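Non-catalytic protein 1 (Piromyces equi, PDB 1WCU) probably binds plant cell-wall polysaccharides as a family 29 carbohydrate-binding module, with no catalytic activity of its own. Local coordinates at residues A[33-38]-A[130-135]; A[67-72]-A[99-104]. One frame throughout, in Å; residues are numbered along the deposited sequence.

Both contacts lie in one antiparallel sheet, their centres about 10 Å apart. They are joined because strand 129-137, used by contact 1, is the neighbour of strand 62-70, used by contact 2. Contact 1 is mostly buried. One face of it packs apolar side chains into the protein interior, and an arginine holds a turn at its end. Contact 2 is a surface contact, with one buried residue among those that touch. Both are held by antiparallel backbone bonds; contact 2 adds a lysine over a phenylalanine ring and water bridges. The two contacts meet directly: K69 NZ forms a salt bridge with D33 OD2 in the conformer modelled here, and R132 packs against F101.

Contact 1 of 2, residues A[33-38]-A[130-135]; sequences DNSLVL and YMRYII
L36 and M131 form an antiparallel hydrogen-bonded pair, with L36 N giving to M131 O at 3.0 Å and M131 N giving to L36 O at 2.8 Å, on strands whose directions differ by 140°. V37 and Y130 are the next pair, of the non-hydrogen-bonded kind. Their side chains lie side by side and point the same way, with V37 CG2 3.6 Å from Y130 CD2. L36 and M131 use the other face of the sheet. M131 is bent at its last torsion (chi3 -88°), which places M131 CE 3.7 Å from L36 CD2. The same methyl also touches L38 CB. L36 CD1 meets I134 CD1 at 4.2 Å, and these two side chains cross at about a right angle. R132 is extended from CG to NE and reaches D33 and N34, the tight turn of the hairpin between strands 30-32 and 35-38. R132 NH2 gives to D33 O at 3.0 Å, near the guanidinium plane. R132 NE gives to N34 O at 2.9 Å, from above the carbonyl plane. Two bonds thus fix the rotation of the guanidinium and tie it to the turn. N34 OD1 accepts a hydrogen bond from G13 N. The M131 face packs on I48 and L50 of strand 47-52, in the second sheet of the beta-sandwich. Strand 129-137 also pairs with strands 6-10 and 62-70.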
loop_
_atom_site.group_PDB
_atom_site.type_symbol
_atom_site.label_atom_id
_atom_site.label_comp_id
_atom_site.label_asym_id
_atom_site.label_seq_id
_atom_site.Cartn_x
_atom_site.Cartn_y
_atom_site.Cartn_z
ATOM N N ASP A 33 17.000 3.504 4.848
ATOM C CA ASP A 33 16.562 4.778 5.395
ATOM C C ASP A 33 15.316 4.596 6.263
ATOM O O ASP A 33 14.405 5.424 6.266
ATOM C CB ASP A 33 16.271 5.734 4.248
ATOM C CG ASP A 33 16.311 7.210 4.655
ATOM O OD1 ASP A 33 16.837 7.554 5.733
ATOM O OD2 ASP A 33 15.694 8.025 3.937
ATOM N N ASN A 34 15.310 3.501 7.013
ATOM C CA ASN A 34 14.235 3.184 7.958
ATOM C C ASN A 34 12.849 3.233 7.339
ATOM O O ASN A 34 11.890 3.702 7.949
ATOM C CB ASN A 34 14.334 4.076 9.196
ATOM C CG ASN A 34 13.608 3.494 10.396
ATOM O OD1 ASN A 34 13.531 2.270 10.551
ATOM N ND2 ASN A 34 13.077 4.355 11.242
ATOM N N SER A 35 12.763 2.721 6.115
ATOM C CA SER A 35 11.529 2.643 5.356
ATOM C C SER A 35 11.501 1.374 4.520
ATOM O O SER A 35 12.507 0.685 4.370
ATOM C CB SER A 35 11.332 3.817 4.398
ATOM O OG SER A 35 12.458 4.637 4.235
ATOM N N LEU A 36 10.313 1.084 3.984
ATOM C CA LEU A 36 10.086 0.017 3.022
ATOM C C LEU A 36 10.215 0.682 1.674
ATOM O O LEU A 36 9.559 1.684 1.412
ATOM C CB LEU A 36 8.683 -0.581 3.240
ATOM C CG LEU A 36 8.229 -1.753 2.377
ATOM C CD1 LEU A 36 7.081 -2.473 3.081
ATOM C CD2 LEU A 36 7.778 -1.320 0.991
ATOM N N VAL A 37 11.062 0.141 0.820
ATOM C CA VAL A 37 11.399 0.793 -0.447
ATOM C C VAL A 37 10.959 -0.058 -1.632
ATOM O O VAL A 37 11.358 -1.224 -1.752
ATOM C CB VAL A 37 12.901 1.020 -0.549
ATOM C CG1 VAL A 37 13.219 1.872 -1.767
ATOM C CG2 VAL A 37 13.423 1.699 0.705
ATOM N N LEU A 38 10.160 0.545 -2.511
ATOM C CA LEU A 38 9.875 -0.003 -3.846
ATOM C C LEU A 38 10.813 0.647 -4.836
ATOM O O LEU A 38 10.823 1.876 -4.954
ATOM C CB LEU A 38 8.436 0.328 -4.261
ATOM C CG LEU A 38 8.052 0.248 -5.752
ATOM C CD1 LEU A 38 8.296 -1.150 -6.301
ATOM C CD2 LEU A 38 6.618 0.703 -5.980
ATOM N N TYR A 130 10.010 5.485 -0.981
ATOM C CA TYR A 130 10.168 5.161 0.438
ATOM C C TYR A 130 8.839 5.269 1.166
ATOM O O TYR A 130 8.110 6.256 1.013
ATOM C CB TYR A 130 11.179 6.120 1.109
ATOM C CG TYR A 130 12.556 6.123 0.473
ATOM C CD1 TYR A 130 12.851 6.986 -0.565
ATOM C CD2 TYR A 130 13.560 5.273 0.928
ATOM C CE1 TYR A 130 14.103 7.005 -1.155
ATOM C CE2 TYR A 130 14.823 5.268 0.338
ATOM C CZ TYR A 130 15.090 6.148 -0.691
ATOM O OH TYR A 130 16.352 6.142 -1.292
ATOM N N MET A 131 8.516 4.244 1.955
ATOM C CA MET A 131 7.205 4.177 2.606
ATOM C C MET A 131 7.339 3.862 4.093
ATOM O O MET A 131 8.227 3.116 4.499
ATOM C CB MET A 131 6.330 3.105 1.934
ATOM C CG MET A 131 5.933 3.505 0.531
ATOM S SD MET A 131 5.267 2.157 -0.440
ATOM C CE MET A 131 6.768 1.508 -1.127
ATOM N N ARG A 132 6.416 4.407 4.884
ATOM C CA ARG A 132 6.301 4.077 6.299
ATOM C C ARG A 132 4.833 4.010 6.695
ATOM O O ARG A 132 3.983 4.611 6.044
ATOM C CB ARG A 132 6.990 5.137 7.179
ATOM C CG ARG A 132 8.498 5.135 7.088
ATOM C CD ARG A 132 9.108 6.304 7.864
ATOM N NE ARG A 132 10.566 6.281 7.777
ATOM C CZ ARG A 132 11.367 7.291 8.110
ATOM N NH1 ARG A 132 10.861 8.414 8.587
ATOM N NH2 ARG A 132 12.671 7.179 7.932
ATOM N N TYR A 133 4.550 3.304 7.783
ATOM C CA TYR A 133 3.221 3.314 8.411
ATOM C C TYR A 133 2.105 2.956 7.421
ATOM O O TYR A 133 1.135 3.691 7.267
ATOM C CB TYR A 133 2.938 4.653 9.127
ATOM C CG TYR A 133 4.081 5.183 9.967
ATOM C CD1 TYR A 133 4.535 4.514 11.088
ATOM C CD2 TYR A 133 4.714 6.348 9.597
ATOM C CE1 TYR A 133 5.634 5.038 11.846
ATOM C CE2 TYR A 133 5.766 6.867 10.313
ATOM C CZ TYR A 133 6.225 6.222 11.421
ATOM O OH TYR A 133 7.293 6.799 12.091
ATOM N N ILE A 134 2.257 1.808 6.785
ATOM C CA ILE A 134 1.242 1.269 5.898
ATOM C C ILE A 134 0.204 0.572 6.768
ATOM O O ILE A 134 0.496 -0.440 7.409
ATOM C CB ILE A 134 1.833 0.278 4.873
ATOM C CG1 ILE A 134 2.933 0.962 4.046
ATOM C CG2 ILE A 134 0.705 -0.239 3.973
ATOM C CD1 ILE A 134 3.690 -0.002 3.138
ATOM N N ILE A 135 -1.002 1.128 6.805
ATOM C CA ILE A 135 -2.044 0.691 7.739
ATOM C C ILE A 135 -3.381 0.645 7.018
ATOM O O ILE A 135 -3.777 1.612 6.382
ATOM C CB ILE A 135 -2.184 1.657 8.959
ATOM C CG1 ILE A 135 -0.861 1.766 9.729
ATOM C CG2 ILE A 135 -3.324 1.209 9.883
ATOM C CD1 ILE A 135 -0.805 2.925 10.695
#

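Contact 2 of 2, residues A[67-72]-A[99-104]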
loop_
_atom_site.group_PDB
_atom_site.type_symbol
_atom_site.label_atom_id
_atom_site.label_comp_id
_atom_site.label_asym_id
_atom_site.label_seq_id
_atom_site.Cartn_x
_atom_site.Cartn_y
_atom_site.Cartn_z
ATOM N N GLN A 67 2.489 6.660 4.542
ATOM C CA GLN A 67 3.359 7.804 4.267
ATOM C C GLN A 67 4.353 7.437 3.163
ATOM O O GLN A 67 4.899 6.328 3.147
ATOM C CB GLN A 67 4.100 8.245 5.530
ATOM C CG GLN A 67 3.165 8.664 6.653
ATOM C CD GLN A 67 3.863 9.174 7.895
ATOM O OE1 GLN A 67 3.214 9.358 8.942
ATOM N NE2 GLN A 67 5.167 9.370 7.815
ATOM N N VAL A 68 4.578 8.387 2.256
ATOM C CA VAL A 68 5.493 8.187 1.127
ATOM C C VAL A 68 6.459 9.365 1.026
ATOM O O VAL A 68 6.056 10.519 1.221
ATOM C CB VAL A 68 4.736 8.081 -0.205
ATOM C CG1 VAL A 68 5.700 7.731 -1.340
ATOM C CG2 VAL A 68 3.637 7.038 -0.103
ATOM N N LYS A 69 7.727 9.063 0.711
ATOM C CA LYS A 69 8.760 10.045 0.370
ATOM C C LYS A 69 9.388 9.545 -0.909
ATOM O O LYS A 69 9.837 8.404 -0.968
ATOM C CB LYS A 69 9.812 10.129 1.485
ATOM C CG LYS A 69 10.997 11.016 1.133
ATOM C CD LYS A 69 12.000 11.093 2.273
ATOM C CE LYS A 69 12.786 9.852 2.446
ATOM N NZ LYS A 69 13.831 10.037 3.517
ATOM N N THR A 70 9.428 10.377 -1.943
ATOM C CA THR A 70 9.960 9.948 -3.238
ATOM C C THR A 70 10.120 11.106 -4.208
ATOM O O THR A 70 9.423 12.117 -4.097
ATOM C CB THR A 70 9.021 8.873 -3.891
ATOM O OG1 THR A 70 9.646 8.331 -5.066
ATOM C CG2 THR A 70 7.676 9.448 -4.261
ATOM N N GLU A 71 11.007 10.917 -5.188
ATOM C CA GLU A 71 11.152 11.838 -6.313
ATOM C C GLU A 71 10.335 11.441 -7.550
ATOM O O GLU A 71 10.301 12.171 -8.539
ATOM C CB GLU A 71 12.629 11.982 -6.684
ATOM C CG GLU A 71 13.478 12.682 -5.643
ATOM C CD GLU A 71 14.890 12.894 -6.148
ATOM O OE1 GLU A 71 15.098 13.837 -6.941
ATOM O OE2 GLU A 71 15.773 12.092 -5.783
ATOM N N THR A 72 9.676 10.282 -7.514
ATOM C CA THR A 72 8.786 9.887 -8.591
ATOM C C THR A 72 7.313 10.034 -8.126
ATOM O O THR A 72 7.011 10.840 -7.253
ATOM C CB THR A 72 9.165 8.487 -9.156
ATOM O OG1 THR A 72 8.432 8.229 -10.362
ATOM C CG2 THR A 72 8.931 7.348 -8.149
ATOM N N SER A 99 9.637 15.772 -0.705
ATOM C CA SER A 99 10.958 15.817 -0.100
ATOM C C SER A 99 11.054 15.042 1.222
ATOM O O SER A 99 12.115 14.463 1.545
ATOM C CB SER A 99 11.369 17.309 0.027
ATOM O OG SER A 99 11.878 17.649 -1.249
ATOM N N ASP A 100 9.965 15.025 1.978
ATOM C CA ASP A 100 9.864 14.261 3.225
ATOM C C ASP A 100 8.617 13.408 3.149
ATOM O O ASP A 100 7.881 13.454 2.164
ATOM C CB ASP A 100 9.801 15.196 4.444
ATOM C CG ASP A 100 10.381 14.565 5.722
ATOM O OD1 ASP A 100 10.464 13.314 5.844
ATOM O OD2 ASP A 100 10.768 15.344 6.634
ATOM N N PHE A 101 8.393 12.604 4.181
ATOM C CA PHE A 101 7.216 11.739 4.225
ATOM C C PHE A 101 5.915 12.531 4.243
ATOM O O PHE A 101 5.737 13.455 5.045
ATOM C CB PHE A 101 7.325 10.773 5.419
ATOM C CG PHE A 101 8.348 9.699 5.193
ATOM C CD1 PHE A 101 8.021 8.554 4.493
ATOM C CD2 PHE A 101 9.661 9.871 5.589
ATOM C CE1 PHE A 101 8.975 7.588 4.224
ATOM C CE2 PHE A 101 10.610 8.910 5.332
ATOM C CZ PHE A 101 10.269 7.765 4.640
ATOM N N THR A 102 5.031 12.178 3.318
ATOM C CA THR A 102 3.712 12.792 3.149
ATOM C C THR A 102 2.644 11.737 3.462
ATOM O O THR A 102 2.744 10.597 3.010
ATOM C CB THR A 102 3.545 13.236 1.686
ATOM O OG1 THR A 102 4.611 14.135 1.344
ATOM C CG2 THR A 102 2.208 13.885 1.401
ATOM N N GLU A 103 1.629 12.112 4.240
ATOM C CA GLU A 103 0.529 11.227 4.565
ATOM C C GLU A 103 -0.487 11.180 3.440
ATOM O O GLU A 103 -0.822 12.224 2.849
ATOM C CB GLU A 103 -0.216 11.720 5.816
ATOM C CG GLU A 103 0.638 11.898 7.059
ATOM C CD GLU A 103 -0.199 12.301 8.264
ATOM O OE1 GLU A 103 -0.401 13.518 8.473
ATOM O OE2 GLU A 103 -0.633 11.415 9.006
ATOM N N TYR A 104 -1.001 9.981 3.172
ATOM C CA TYR A 104 -2.097 9.770 2.253
ATOM C C TYR A 104 -3.141 8.861 2.897
ATOM O O TYR A 104 -2.783 7.899 3.596
ATOM C CB TYR A 104 -1.595 9.078 0.988
ATOM C CG TYR A 104 -0.586 9.858 0.159
ATOM C CD1 TYR A 104 0.777 9.808 0.439
ATOM C CD2 TYR A 104 -0.993 10.633 -0.921
ATOM C CE1 TYR A 104 1.696 10.529 -0.313
ATOM C CE2 TYR A 104 -0.074 11.340 -1.682
ATOM C CZ TYR A 104 1.266 11.284 -1.370
ATOM O OH TYR A 104 2.198 11.959 -2.146
HETATM O O HOH W 1 4.801 11.436 -1.566
HETATM O O HOH W 2 13.004 11.818 5.754
#
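V68 and T102 form the hydrogen-bonded pair that joins antiparallel strands 62-70 and 101-109; the chain turns a corner at S99 and D100, before the second of these. V68 N gives to T102 O at 3.0 Å, and T102 N gives to V68 O at 2.9 Å. V68 O also takes a bond from a water that is linked to Y104 OH, and it receives a CA-H...O contact from F101. Y104 OH is hydrogen-bonded to R96 N as well. The V68 side chain crosses that of Y104 at about a right angle, with V68 CB 3.9 Å from Y104 CE1. K69 and F101 make a CH-pi contact. K69 CB sits over the centre of the F101 ring, 3.7 Å from its centroid and only 7° off the normal. The lysine chain then bends (chi3 73°), which sets K69 CE 3.7 Å from F101 CE2. K69 NZ, whose charge partner is D33, reaches D100 OD1 only through a second water. D100 OD1 also accepts from F101 N at 2.7 Å. Q67 crosses F101 at about a right angle, with Q67 NE2 3.5 Å from F101 CB. Q67 and E103 lie side by side. Q67 OE1 and E103 OE2 both lie within hydrogen-bonding reach of Y65 OH, which has one proton to give. An alanine at F101 would probably leave K69 CB and CE without the phenyl ring they pack on and open a gap beside R132. The ring packs against the aliphatic part of K69, while the ammonium is served by D33, by water and by a cation-pi contact with Y130. This setting is likely to keep the lysine charged at the protein surface.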